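Local atomic coordinates of Sel1 repeat family protein (Pseudomonas aeruginosa, PDB entry 6LCH), a protein that probably serves as an immunity protein that neutralises the type VI secretion effector PldB, and is built as a Sel1-repeat helical solenoid. Residues D25-E30 against Y50-E55; H16-D21 against I92-P97; K83-Y88 against A105-R110; V11-H16 against G131-L136; F204-F209 against A230-Y235. All blocks are in the same frame, centred on the assembly; numbering follows the deposited sequence.

Interaction 1 of 5, residues D25-E30 against Y50-E55; sequences DAWYRE and YSKAAE
Two successive helices of a Sel1-like solenoid, 22-34 and 43-55, meet here as an antiparallel pair, their local axes 8.0 Å apart at an angle of 151°. The small Ala53 permits this closeness: its CB lies 4.1 Å from Trp27 CB and is also in contact with CB of Tyr28. Trp27, with CG beside its backbone N (chi1 -68°), brings the six-membered ring against the backbone of Lys52 and Ala53, so that CZ3 comes to 3.3 Å from the carbonyl O of Lys52. Lys52 crosses the indole at about a right angle: its CB sits over one face of the six-membered ring, 3.9 Å from the centroid, a CH-pi contact. The chain then bends at chi3 (-81°) and carries NZ over the five-membered ring, a cation-pi contact at 4.8 Å from that centroid. The rings of Tyr28 and Tyr50 cross obliquely, Tyr28 CD2 to Tyr50 CE1 at 3.6 Å. Tyr50 OH bonds to Asn64 of helix 59-70, which also touches Tyr28; the Tyr28 ring stacks on His58 in the preceding loop. Close antiparallel packing over alanine, with large side chains to its flanks, is in keeping with the helical hairpins of Sel1 and TPR-like solenoids.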
# COMPACT_ATOMS: atom_id res chain seq x y z
N ASP A 25 16.46 -0.73 14.38
CA ASP A 25 15.93 0.12 13.32
C ASP A 25 17.04 0.75 12.51
O ASP A 25 16.86 1.04 11.32
CB ASP A 25 15.02 1.20 13.92
CG ASP A 25 14.23 1.94 12.86
OD1 ASP A 25 13.32 1.33 12.26
OD2 ASP A 25 14.51 3.14 12.64
N ALA A 26 18.20 0.98 13.12
CA ALA A 26 19.35 1.49 12.38
C ALA A 26 19.87 0.46 11.39
O ALA A 26 20.20 0.79 10.25
CB ALA A 26 20.45 1.92 13.35
N TRP A 27 19.95 -0.81 11.81
CA TRP A 27 20.30 -1.87 10.88
C TRP A 27 19.30 -1.94 9.74
O TRP A 27 19.68 -2.10 8.57
CB TRP A 27 20.34 -3.22 11.59
CG TRP A 27 21.42 -3.39 12.57
CD1 TRP A 27 22.66 -2.81 12.54
CD2 TRP A 27 21.39 -4.20 13.74
NE1 TRP A 27 23.40 -3.22 13.63
CE2 TRP A 27 22.63 -4.07 14.38
CE3 TRP A 27 20.42 -5.03 14.31
CZ2 TRP A 27 22.94 -4.74 15.56
CZ3 TRP A 27 20.72 -5.69 15.48
CH2 TRP A 27 21.97 -5.54 16.09
N TYR A 28 18.01 -1.84 10.07
CA TYR A 28 16.96 -1.99 9.08
C TYR A 28 17.01 -0.87 8.05
O TYR A 28 16.91 -1.13 6.84
CB TYR A 28 15.60 -2.00 9.79
CG TYR A 28 14.44 -1.64 8.90
CD1 TYR A 28 13.88 -0.37 8.93
CD2 TYR A 28 13.90 -2.57 8.03
CE1 TYR A 28 12.82 -0.04 8.13
CE2 TYR A 28 12.84 -2.25 7.21
CZ TYR A 28 12.31 -0.98 7.26
OH TYR A 28 11.25 -0.66 6.45
N ARG A 29 17.16 0.37 8.50
CA ARG A 29 17.18 1.50 7.58
C ARG A 29 18.43 1.52 6.71
O ARG A 29 18.38 1.99 5.57
CB ARG A 29 17.06 2.81 8.37
CG ARG A 29 15.64 3.13 8.80
CD ARG A 29 15.55 4.48 9.51
NE ARG A 29 15.98 4.39 10.91
CZ ARG A 29 17.11 4.91 11.38
NH1 ARG A 29 17.93 5.57 10.57
NH2 ARG A 29 17.41 4.78 12.66
N GLU A 30 19.56 1.02 7.21
CA GLU A 30 20.74 0.88 6.35
C GLU A 30 20.51 -0.20 5.29
O GLU A 30 20.86 -0.01 4.12
CB GLU A 30 21.99 0.55 7.17
CG GLU A 30 23.18 0.13 6.30
CD GLU A 30 24.47 -0.05 7.07
OE1 GLU A 30 24.53 0.34 8.26
OE2 GLU A 30 25.45 -0.57 6.48
N TYR A 50 19.25 -6.94 7.83
CA TYR A 50 17.85 -7.29 7.99
C TYR A 50 17.66 -8.37 9.05
O TYR A 50 16.81 -8.25 9.94
CB TYR A 50 17.27 -7.76 6.65
CG TYR A 50 16.68 -6.66 5.79
CD1 TYR A 50 16.29 -5.45 6.34
CD2 TYR A 50 16.50 -6.85 4.43
CE1 TYR A 50 15.75 -4.45 5.56
CE2 TYR A 50 15.96 -5.87 3.64
CZ TYR A 50 15.58 -4.67 4.20
OH TYR A 50 15.05 -3.68 3.40
N SER A 51 18.44 -9.45 8.95
CA SER A 51 18.28 -10.56 9.90
C SER A 51 18.65 -10.13 11.31
O SER A 51 17.94 -10.45 12.27
CB SER A 51 19.13 -11.75 9.46
OG SER A 51 18.90 -12.06 8.09
N LYS A 52 19.76 -9.40 11.45
CA LYS A 52 20.15 -8.86 12.75
C LYS A 52 19.02 -8.05 13.37
O LYS A 52 18.72 -8.18 14.56
CB LYS A 52 21.41 -8.00 12.61
CG LYS A 52 22.72 -8.78 12.60
CD LYS A 52 23.91 -7.84 12.42
CE LYS A 52 24.13 -7.46 10.96
NZ LYS A 52 25.17 -6.40 10.77
N ALA A 53 18.38 -7.20 12.56
CA ALA A 53 17.24 -6.44 13.07
C ALA A 53 16.07 -7.35 13.40
O ALA A 53 15.38 -7.14 14.40
CB ALA A 53 16.84 -5.37 12.05
N ALA A 54 15.85 -8.38 12.57
CA ALA A 54 14.72 -9.28 12.79
C ALA A 54 14.87 -10.06 14.09
O ALA A 54 13.88 -10.32 14.79
CB ALA A 54 14.58 -10.24 11.61
N GLU A 55 16.10 -10.47 14.42
CA GLU A 55 16.34 -11.21 15.65
C GLU A 55 16.13 -10.34 16.89
O GLU A 55 15.91 -10.88 17.97
CB GLU A 55 17.75 -11.79 15.68
CG GLU A 55 18.14 -12.63 14.48
CD GLU A 55 17.00 -13.47 13.94
OE1 GLU A 55 16.74 -13.39 12.72
OE2 GLU A 55 16.38 -14.22 14.72

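Interaction 2 of 5, residues H16-D21 against I92-P97; sequences HLPPLD and IDLDVP
Asp21 OD2 is the best-held polar atom, gripped twice: it caps the backbone N of Ala24 at the start of helix 22-34 and forms a salt bridge with Arg56 NE. It lies at the far end of residues 16-21, and the contact itself is mainly apolar, without a hydrogen bond between the segments. Pro18 sets CD and CG against Val96 CG2, CD at 3.7 Å, the two side chains crossing at about a right angle; Pro18 CG also reaches Leu94 CB at 4.3 Å. Leu17 CD2 touches both Pro97 CD, at 3.7 Å, and Val96 CG1, at 4.1 Å. The carbonyl O of His16 lies against the same Pro97 CD, at 3.6 Å. The opposing turn is a Schellman motif ending helix 81-93: Asp95, with positive phi (59°), is its C-prime residue, and its N bonds to Ile92 O at 2.7 Å. This turn delivers Val96 and Pro97 to the N-terminal loop. The loop thus runs across the junction between helices 81-93 and 97-107, with Trp59 of helix 59-70 touching both Leu17 and Val96.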
# COMPACT_ATOMS: atom_id res chain seq x y z
N HIS A 16 -1.43 -1.14 17.79
CA HIS A 16 -1.11 -2.49 18.22
C HIS A 16 0.24 -2.94 17.66
O HIS A 16 0.35 -4.03 17.09
CB HIS A 16 -2.20 -3.47 17.79
CG HIS A 16 -3.55 -2.85 17.62
ND1 HIS A 16 -4.16 -2.12 18.62
CD2 HIS A 16 -4.40 -2.84 16.57
CE1 HIS A 16 -5.34 -1.69 18.19
NE2 HIS A 16 -5.51 -2.12 16.95
N LEU A 17 1.27 -2.08 17.78
CA LEU A 17 2.61 -2.41 17.33
C LEU A 17 3.56 -2.50 18.52
O LEU A 17 3.42 -1.75 19.49
CB LEU A 17 3.15 -1.37 16.34
CG LEU A 17 2.60 -1.36 14.91
CD1 LEU A 17 3.24 -0.24 14.08
CD2 LEU A 17 2.75 -2.71 14.23
N PRO A 18 4.54 -3.40 18.47
CA PRO A 18 5.52 -3.50 19.55
C PRO A 18 6.48 -2.33 19.51
O PRO A 18 6.54 -1.60 18.50
CB PRO A 18 6.23 -4.83 19.25
CG PRO A 18 6.13 -4.96 17.77
CD PRO A 18 4.80 -4.37 17.39
N PRO A 19 7.25 -2.09 20.58
CA PRO A 19 8.18 -0.96 20.57
C PRO A 19 9.26 -1.13 19.51
O PRO A 19 9.74 -2.23 19.26
CB PRO A 19 8.77 -0.97 21.99
CG PRO A 19 8.54 -2.36 22.48
CD PRO A 19 7.24 -2.79 21.87
N LEU A 20 9.63 -0.01 18.88
CA LEU A 20 10.64 -0.02 17.82
C LEU A 20 12.02 0.10 18.45
O LEU A 20 12.34 1.13 19.06
CB LEU A 20 10.39 1.12 16.83
CG LEU A 20 11.16 1.02 15.51
CD1 LEU A 20 10.40 0.15 14.52
CD2 LEU A 20 11.43 2.40 14.93
N ASP A 21 12.83 -0.93 18.31
CA ASP A 21 14.16 -0.92 18.92
C ASP A 21 15.08 0.02 18.15
O ASP A 21 15.16 -0.07 16.92
CB ASP A 21 14.76 -2.32 18.94
CG ASP A 21 16.19 -2.33 19.45
OD1 ASP A 21 16.37 -2.19 20.68
OD2 ASP A 21 17.13 -2.44 18.63
N ILE A 92 3.73 -12.56 13.85
CA ILE A 92 2.49 -12.92 14.52
C ILE A 92 2.72 -13.09 16.02
O ILE A 92 1.88 -12.70 16.84
CB ILE A 92 1.90 -14.19 13.87
CG1 ILE A 92 1.31 -13.85 12.50
CG2 ILE A 92 0.87 -14.83 14.77
CD1 ILE A 92 0.73 -15.05 11.76
N ASP A 93 3.87 -13.67 16.40
CA ASP A 93 4.19 -13.84 17.81
C ASP A 93 4.16 -12.51 18.56
O ASP A 93 3.79 -12.47 19.74
CB ASP A 93 5.57 -14.48 17.97
CG ASP A 93 5.55 -15.96 17.68
OD1 ASP A 93 4.45 -16.53 17.50
OD2 ASP A 93 6.64 -16.56 17.62
N LEU A 94 4.55 -11.43 17.89
CA LEU A 94 4.48 -10.09 18.45
C LEU A 94 3.13 -9.42 18.19
O LEU A 94 2.97 -8.24 18.51
CB LEU A 94 5.60 -9.22 17.87
CG LEU A 94 7.04 -9.64 18.17
CD1 LEU A 94 8.01 -8.85 17.31
CD2 LEU A 94 7.36 -9.47 19.65
N ASP A 95 2.17 -10.15 17.62
CA ASP A 95 0.85 -9.62 17.29
C ASP A 95 0.94 -8.43 16.34
O ASP A 95 0.14 -7.49 16.41
CB ASP A 95 0.07 -9.24 18.55
CG ASP A 95 -1.42 -9.48 18.40
OD1 ASP A 95 -2.21 -8.68 18.94
OD2 ASP A 95 -1.79 -10.46 17.73
N VAL A 96 1.90 -8.47 15.42
CA VAL A 96 2.06 -7.41 14.43
C VAL A 96 0.99 -7.59 13.36
O VAL A 96 0.90 -8.67 12.74
CB VAL A 96 3.47 -7.42 13.82
CG1 VAL A 96 3.56 -6.40 12.71
CG2 VAL A 96 4.51 -7.13 14.89
N PRO A 97 0.14 -6.59 13.11
CA PRO A 97 -0.96 -6.78 12.16
C PRO A 97 -0.50 -7.15 10.76
O PRO A 97 -1.15 -7.97 10.10
CB PRO A 97 -1.69 -5.43 12.19
CG PRO A 97 -1.31 -4.81 13.50
CD PRO A 97 0.09 -5.27 13.77

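Interaction 3 of 5, residues K83-Y88 against A105-R110; sequences KALDLY and AMIGNR
Met106 reaches from near the end of helix 97-107 into the side of helix 81-93, meeting Leu85, Tyr88 and Ala84 along its length. Its CB lies 3.5 Å from Leu85 CD2, tighter than usual van der Waals contact. CG, placed beside the backbone N (chi1 -80°), meets the rim of the Tyr88 ring, 3.2 Å from CE2 and 3.4 Å from CD2, close to the ring plane. The bend at chi2 (-56°) keeps SD in that plane too, 5.3 Å from the centroid of the Tyr88 ring, so this is a Met-aromatic contact made at the edge of the ring. A further bend at chi3 (-99°) turns the methyl CE against Ala84 and Leu85, where it lies 3.6 Å from Ala84 CB and equally close to Leu85 CD2. The two are successive helices of a Sel1-like solenoid, and Ala66 and Arg70 of helix 59-70 touch Tyr88 as well, so the ring is lodged among three helices. Leu85 has its CG beside the backbone N, which brings CD2 between two residues of the other segment: besides Met106 it meets Ile107 CG2, at 3.7 Å. Ile107 itself continues to Phe123 of helix 123-129. Directly after it the chain leaves the helix at Gly108, with positive phi, and moves off from helix 81-93.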
# COMPACT_ATOMS: atom_id res chain seq x y z
N LYS A 83 12.01 -19.82 5.34
CA LYS A 83 12.57 -18.64 5.99
C LYS A 83 11.55 -17.51 6.03
O LYS A 83 11.48 -16.77 7.02
CB LYS A 83 13.84 -18.19 5.28
CG LYS A 83 15.10 -18.77 5.88
CD LYS A 83 16.32 -18.06 5.35
CE LYS A 83 17.43 -19.04 5.06
NZ LYS A 83 18.30 -18.58 3.94
N ALA A 84 10.74 -17.38 4.98
CA ALA A 84 9.69 -16.37 4.98
C ALA A 84 8.60 -16.71 5.98
O ALA A 84 8.14 -15.83 6.72
CB ALA A 84 9.11 -16.21 3.58
N LEU A 85 8.18 -17.98 6.02
CA LEU A 85 7.14 -18.39 6.97
C LEU A 85 7.59 -18.15 8.41
O LEU A 85 6.81 -17.66 9.23
CB LEU A 85 6.80 -19.87 6.77
CG LEU A 85 6.20 -20.34 5.45
CD1 LEU A 85 6.06 -21.86 5.44
CD2 LEU A 85 4.85 -19.69 5.21
N ASP A 86 8.83 -18.51 8.73
CA ASP A 86 9.32 -18.34 10.09
C ASP A 86 9.38 -16.87 10.47
O ASP A 86 9.10 -16.51 11.62
CB ASP A 86 10.70 -19.00 10.24
CG ASP A 86 10.67 -20.48 9.93
OD1 ASP A 86 11.75 -21.07 9.74
OD2 ASP A 86 9.55 -21.05 9.87
N LEU A 87 9.74 -16.00 9.52
CA LEU A 87 9.70 -14.57 9.79
C LEU A 87 8.27 -14.08 9.97
O LEU A 87 8.01 -13.23 10.83
CB LEU A 87 10.38 -13.81 8.66
CG LEU A 87 11.91 -13.77 8.70
CD1 LEU A 87 12.48 -13.47 7.32
CD2 LEU A 87 12.41 -12.76 9.72
N TYR A 88 7.33 -14.61 9.18
CA TYR A 88 5.93 -14.25 9.33
C TYR A 88 5.38 -14.71 10.68
O TYR A 88 4.56 -14.01 11.28
CB TYR A 88 5.11 -14.81 8.17
CG TYR A 88 5.45 -14.20 6.82
CD1 TYR A 88 5.97 -12.93 6.74
CD2 TYR A 88 5.26 -14.88 5.63
CE1 TYR A 88 6.28 -12.33 5.53
CE2 TYR A 88 5.58 -14.29 4.41
CZ TYR A 88 6.09 -13.02 4.37
OH TYR A 88 6.40 -12.44 3.16
N ALA A 105 -1.09 -14.66 2.74
CA ALA A 105 -0.59 -14.74 1.38
C ALA A 105 0.38 -15.90 1.19
O ALA A 105 0.70 -16.24 0.04
CB ALA A 105 0.10 -13.43 0.99
N MET A 106 0.84 -16.52 2.27
CA MET A 106 1.75 -17.65 2.19
C MET A 106 1.01 -18.98 2.17
O MET A 106 1.10 -19.74 1.19
CB MET A 106 2.72 -17.63 3.36
CG MET A 106 3.85 -16.69 3.17
SD MET A 106 4.77 -17.01 1.66
CE MET A 106 6.16 -17.92 2.30
N ILE A 107 0.30 -19.29 3.25
CA ILE A 107 -0.29 -20.60 3.46
C ILE A 107 -1.79 -20.61 3.21
O ILE A 107 -2.43 -21.65 3.44
CB ILE A 107 0.01 -21.11 4.88
CG1 ILE A 107 -0.64 -20.19 5.92
CG2 ILE A 107 1.51 -21.20 5.10
CD1 ILE A 107 -0.47 -20.66 7.35
N GLY A 108 -2.36 -19.51 2.77
CA GLY A 108 -3.79 -19.47 2.52
C GLY A 108 -4.50 -18.61 3.55
O GLY A 108 -4.17 -18.61 4.74
N ASN A 109 -5.50 -17.85 3.08
CA ASN A 109 -6.29 -17.01 3.98
C ASN A 109 -7.01 -17.86 5.01
O ASN A 109 -6.98 -17.56 6.21
CB ASN A 109 -7.28 -16.17 3.17
CG ASN A 109 -7.97 -15.12 4.02
OD1 ASN A 109 -7.36 -14.52 4.90
ND2 ASN A 109 -9.25 -14.89 3.75
N ARG A 110 -7.68 -18.93 4.57
CA ARG A 110 -8.48 -19.74 5.47
C ARG A 110 -7.64 -20.45 6.52
O ARG A 110 -8.18 -20.86 7.56
CB ARG A 110 -9.29 -20.75 4.66
CG ARG A 110 -10.19 -20.12 3.61
CD ARG A 110 -11.15 -21.16 3.05
NE ARG A 110 -12.19 -20.55 2.22
CZ ARG A 110 -12.27 -20.69 0.90
NH1 ARG A 110 -11.36 -21.41 0.25
NH2 ARG A 110 -13.25 -20.11 0.23

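Interaction 4 of 5, residues V11-H16 against G131-L136; sequences VNEKDH and GNPPAL
The tight part of this contact is where the N-terminal loop meets the turn between helices 123-129 and 133-146. Gly131, the C-prime residue of the Schellman motif that ends helix 123-129, comes so close that its CA makes a C-H...O contact with Val11 O at 3.3 Å; a beta carbon there would clash with that oxygen. Val11 CG2 lies against Gly131 N at 3.5 Å, and Glu13 CB against Gly131 O at 3.3 Å. From there Glu13 extends beyond CG alongside Asn132, and its OE2 accepts a very short hydrogen bond from Asn132 ND2, 2.4 Å. The amide donates nearly along the C-O axis, the two planes turned 43° apart. Pro133 CD flanks the carboxylate, 3.4 Å from Glu13 CD. Asn132 also N-caps helix 133-146, its OD1 accepting from Ala135 N at 2.8 Å. Gln163 bonds to both Glu13 N and Gly131 O, and Gln98 OE1 shares Asn132 ND2. Next to Val11, the Cys10-Cys159 disulfide ties the loop to helix 150-162, and Leu136 touches Cys159. On the looser side Asn12 OD1 closes an Asx turn onto Lys14 N, and the exposed Lys14 and Asp15 stand clear of residues 131-136. With both ends of its amide engaged, Asn132 has its rotation fixed. The very short bond, its exact length best read with caution, is compatible with an ionised Glu13, its charge stabilised by the N-H donor and perhaps by the N-terminal end of helix 133-146.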
# COMPACT_ATOMS: atom_id res chain seq x y z
N VAL A 11 -9.61 0.85 13.43
CA VAL A 11 -8.59 1.12 14.44
C VAL A 11 -7.27 1.43 13.74
O VAL A 11 -6.98 0.92 12.66
CB VAL A 11 -8.43 -0.06 15.43
CG1 VAL A 11 -9.74 -0.32 16.16
CG2 VAL A 11 -7.96 -1.31 14.71
N ASN A 12 -6.48 2.28 14.38
CA ASN A 12 -5.18 2.63 13.83
C ASN A 12 -4.20 1.48 14.02
O ASN A 12 -4.02 0.98 15.13
CB ASN A 12 -4.65 3.90 14.50
CG ASN A 12 -3.79 4.72 13.57
OD1 ASN A 12 -2.73 4.28 13.13
ND2 ASN A 12 -4.25 5.93 13.25
N GLU A 13 -3.57 1.05 12.92
CA GLU A 13 -2.56 0.01 13.02
C GLU A 13 -1.40 0.44 13.91
O GLU A 13 -0.70 -0.42 14.46
CB GLU A 13 -2.05 -0.36 11.62
CG GLU A 13 -1.32 -1.69 11.57
CD GLU A 13 -0.54 -1.87 10.28
OE1 GLU A 13 0.21 -0.95 9.91
OE2 GLU A 13 -0.67 -2.93 9.65
N LYS A 14 -1.18 1.75 14.06
CA LYS A 14 -0.17 2.31 14.95
C LYS A 14 -0.56 2.21 16.44
O LYS A 14 0.12 2.80 17.28
CB LYS A 14 0.10 3.77 14.59
CG LYS A 14 0.78 3.95 13.24
CD LYS A 14 0.44 5.30 12.63
CE LYS A 14 -0.25 5.16 11.29
NZ LYS A 14 -0.98 6.40 10.90
N ASP A 15 -1.62 1.46 16.76
CA ASP A 15 -2.03 1.22 18.13
C ASP A 15 -1.63 -0.15 18.67
O ASP A 15 -1.52 -0.31 19.89
CB ASP A 15 -3.55 1.37 18.27
CG ASP A 15 -4.01 2.81 18.17
OD1 ASP A 15 -3.19 3.68 17.84
OD2 ASP A 15 -5.21 3.06 18.44
N HIS A 16 -1.43 -1.14 17.79
CA HIS A 16 -1.11 -2.49 18.22
C HIS A 16 0.24 -2.94 17.66
O HIS A 16 0.35 -4.03 17.09
CB HIS A 16 -2.20 -3.47 17.79
CG HIS A 16 -3.55 -2.85 17.62
ND1 HIS A 16 -4.16 -2.12 18.62
CD2 HIS A 16 -4.40 -2.84 16.57
CE1 HIS A 16 -5.34 -1.69 18.19
NE2 HIS A 16 -5.51 -2.12 16.95
N GLY A 131 -6.50 -3.25 12.15
CA GLY A 131 -6.35 -2.04 11.38
C GLY A 131 -5.27 -2.07 10.33
O GLY A 131 -4.81 -1.01 9.90
N ASN A 132 -4.85 -3.24 9.89
CA ASN A 132 -3.80 -3.35 8.89
C ASN A 132 -4.27 -2.77 7.56
O ASN A 132 -5.26 -3.26 6.99
CB ASN A 132 -3.39 -4.81 8.72
CG ASN A 132 -2.34 -4.99 7.65
OD1 ASN A 132 -2.62 -5.52 6.58
ND2 ASN A 132 -1.12 -4.55 7.94
N PRO A 133 -3.61 -1.74 7.03
CA PRO A 133 -4.10 -1.09 5.80
C PRO A 133 -4.08 -2.02 4.59
O PRO A 133 -5.03 -2.00 3.79
CB PRO A 133 -3.14 0.10 5.62
CG PRO A 133 -2.68 0.41 7.02
CD PRO A 133 -2.58 -0.93 7.70
N PRO A 134 -3.03 -2.84 4.39
CA PRO A 134 -3.10 -3.80 3.27
C PRO A 134 -4.26 -4.78 3.39
O PRO A 134 -4.94 -5.04 2.39
CB PRO A 134 -1.75 -4.51 3.33
CG PRO A 134 -0.84 -3.50 3.91
CD PRO A 134 -1.66 -2.82 4.96
N ALA A 135 -4.51 -5.31 4.58
CA ALA A 135 -5.58 -6.29 4.72
C ALA A 135 -6.95 -5.66 4.49
O ALA A 135 -7.82 -6.27 3.86
CB ALA A 135 -5.52 -6.95 6.10
N LEU A 136 -7.16 -4.44 4.99
CA LEU A 136 -8.44 -3.78 4.79
C LEU A 136 -8.65 -3.42 3.32
O LEU A 136 -9.79 -3.43 2.83
CB LEU A 136 -8.53 -2.51 5.64
CG LEU A 136 -8.59 -2.63 7.16
CD1 LEU A 136 -8.15 -1.32 7.77
CD2 LEU A 136 -10.00 -2.97 7.63

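Interaction 5 of 5, residues F204-F209 against A230-Y235; sequences FLSRVF and AYYSIY
Helices 199-208 and 225-240 run antiparallel, their local axes 7.9 Å apart with 158° between their directions, and the backbones are nearest at Ser206 and Tyr231, CA to CA 5.1 Å. The small Ser206 allows this approach: its N lies 3.8 Å from Tyr231 CB, and its OG rests by the ring of Tyr232, 3.8 Å from CD1. Tyr231 carries the contact. With CG beside its backbone N (chi1 -77°), the ring is turned toward helix 199-208 and takes Leu205 on one face. Leu205 CB stands over the ring centre, 3.7 Å from the centroid, a CH-pi contact; its CD2 follows over the same face to 3.5 Å from Tyr231 CE1. Phe209, the first residue past the end of its helix, meets the same tyrosine rim to rim, Phe209 CE2 to Tyr231 CE2 at 3.8 Å. Their planes are nearly parallel, 16° apart, yet neither ring lies over the other, so they adjoin without stacking. Val208 CG1 sits over the centre of one face of Phe209. Tyr231 OH is bonded weakly to Gln191 NE2 of helix 183-195, whose Tyr190 and Val194 also touch Leu205, so a third helix adjoins this apolar layer. A close antiparallel helix pair with a small residue at the crossing and interlocked aromatic and aliphatic side chains beside it is consistent with the helical-hairpin packing of an alpha-solenoid.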
# COMPACT_ATOMS: atom_id res chain seq x y z
N PHE A 204 -0.79 7.39 -13.16
CA PHE A 204 -2.11 7.55 -13.76
C PHE A 204 -2.44 9.01 -13.99
O PHE A 204 -3.03 9.37 -15.02
CB PHE A 204 -3.18 6.90 -12.89
CG PHE A 204 -4.57 7.06 -13.45
CD1 PHE A 204 -4.94 6.42 -14.61
CD2 PHE A 204 -5.49 7.88 -12.82
CE1 PHE A 204 -6.22 6.57 -15.13
CE2 PHE A 204 -6.77 8.04 -13.33
CZ PHE A 204 -7.13 7.38 -14.49
N LEU A 205 -2.08 9.88 -13.05
CA LEU A 205 -2.33 11.31 -13.25
C LEU A 205 -1.44 11.88 -14.34
O LEU A 205 -1.82 12.84 -15.01
CB LEU A 205 -2.15 12.06 -11.93
CG LEU A 205 -3.41 12.14 -11.06
CD1 LEU A 205 -4.22 10.86 -11.15
CD2 LEU A 205 -3.04 12.44 -9.60
N SER A 206 -0.25 11.30 -14.53
CA SER A 206 0.60 11.70 -15.64
C SER A 206 -0.09 11.48 -16.98
O SER A 206 -0.06 12.35 -17.86
CB SER A 206 1.92 10.94 -15.59
OG SER A 206 2.49 10.83 -16.88
N ARG A 207 -0.71 10.31 -17.16
CA ARG A 207 -1.41 10.02 -18.40
C ARG A 207 -2.73 10.78 -18.49
O ARG A 207 -3.16 11.13 -19.60
CB ARG A 207 -1.65 8.52 -18.53
CG ARG A 207 -0.42 7.68 -18.22
CD ARG A 207 -0.25 6.55 -19.22
NE ARG A 207 -0.43 7.00 -20.60
CZ ARG A 207 -1.24 6.42 -21.48
NH1 ARG A 207 -1.96 5.36 -21.13
NH2 ARG A 207 -1.33 6.90 -22.71
N VAL A 208 -3.39 11.02 -17.36
CA VAL A 208 -4.61 11.83 -17.35
C VAL A 208 -4.36 13.17 -18.02
O VAL A 208 -5.12 13.61 -18.89
CB VAL A 208 -5.11 12.01 -15.90
CG1 VAL A 208 -6.01 13.22 -15.80
CG2 VAL A 208 -5.82 10.75 -15.42
N PHE A 209 -3.26 13.83 -17.65
CA PHE A 209 -2.92 15.13 -18.20
C PHE A 209 -1.92 15.04 -19.34
O PHE A 209 -1.30 16.05 -19.70
CB PHE A 209 -2.41 16.04 -17.08
CG PHE A 209 -3.40 16.21 -15.96
CD1 PHE A 209 -4.59 16.87 -16.18
CD2 PHE A 209 -3.14 15.68 -14.70
CE1 PHE A 209 -5.51 17.03 -15.16
CE2 PHE A 209 -4.07 15.82 -13.68
CZ PHE A 209 -5.25 16.50 -13.91
N ALA A 230 4.70 17.32 -13.68
CA ALA A 230 4.74 17.36 -12.22
C ALA A 230 4.38 16.01 -11.62
O ALA A 230 4.93 15.62 -10.58
CB ALA A 230 3.81 18.45 -11.69
N TYR A 231 3.47 15.28 -12.26
CA TYR A 231 3.09 13.97 -11.75
C TYR A 231 4.08 12.89 -12.17
O TYR A 231 4.48 12.06 -11.34
CB TYR A 231 1.68 13.62 -12.22
CG TYR A 231 0.63 14.36 -11.42
CD1 TYR A 231 0.47 14.12 -10.06
CD2 TYR A 231 -0.19 15.30 -12.02
CE1 TYR A 231 -0.47 14.80 -9.33
CE2 TYR A 231 -1.14 15.98 -11.30
CZ TYR A 231 -1.28 15.72 -9.95
OH TYR A 231 -2.23 16.40 -9.22
N TYR A 232 4.52 12.90 -13.43
CA TYR A 232 5.50 11.90 -13.85
C TYR A 232 6.80 12.04 -13.09
O TYR A 232 7.47 11.03 -12.82
CB TYR A 232 5.76 11.98 -15.35
CG TYR A 232 6.51 10.77 -15.85
CD1 TYR A 232 5.89 9.53 -15.91
CD2 TYR A 232 7.85 10.85 -16.21
CE1 TYR A 232 6.56 8.41 -16.34
CE2 TYR A 232 8.54 9.73 -16.65
CZ TYR A 232 7.89 8.51 -16.71
OH TYR A 232 8.56 7.39 -17.14
N SER A 233 7.19 13.27 -12.74
CA SER A 233 8.39 13.47 -11.94
C SER A 233 8.22 12.92 -10.53
O SER A 233 9.16 12.36 -9.96
CB SER A 233 8.76 14.95 -11.90
OG SER A 233 9.93 15.16 -11.12
N ILE A 234 7.03 13.10 -9.95
CA ILE A 234 6.74 12.48 -8.66
C ILE A 234 6.80 10.97 -8.79
O ILE A 234 7.34 10.27 -7.92
CB ILE A 234 5.37 12.95 -8.14
CG1 ILE A 234 5.48 14.35 -7.53
CG2 ILE A 234 4.81 11.96 -7.12
CD1 ILE A 234 4.13 15.02 -7.32
N TYR A 235 6.25 10.43 -9.88
CA TYR A 235 6.34 9.00 -10.12
C TYR A 235 7.79 8.56 -10.24
O TYR A 235 8.16 7.48 -9.75
CB TYR A 235 5.56 8.62 -11.38
CG TYR A 235 6.04 7.36 -12.04
CD1 TYR A 235 6.94 7.40 -13.09
CD2 TYR A 235 5.60 6.11 -11.61
CE1 TYR A 235 7.40 6.26 -13.69
CE2 TYR A 235 6.04 4.95 -12.22
CZ TYR A 235 6.94 5.04 -13.26
OH TYR A 235 7.41 3.89 -13.88

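Interactions 1 and 5 both join antiparallel helices over a small residue, but interaction 1 has an exposed lysine on its indole, whereas interaction 5 is buried and lies on the other side of the chain's centre from interactions 2, 3 and 4. Interactions 2 and 3 use the same helix 81-93, the first at its C-terminal turn, the second along its side; both are mainly apolar and partly buried. Interaction 4, also buried, is the polar exception, with a hydrogen bond between its segments. It shares His16 with interaction 2, and Pro97 packs on Glu13 between them, so one N-terminal loop crosses two helix junctions. Leu20 then touches Asp25, joining interaction 2 to interaction 1.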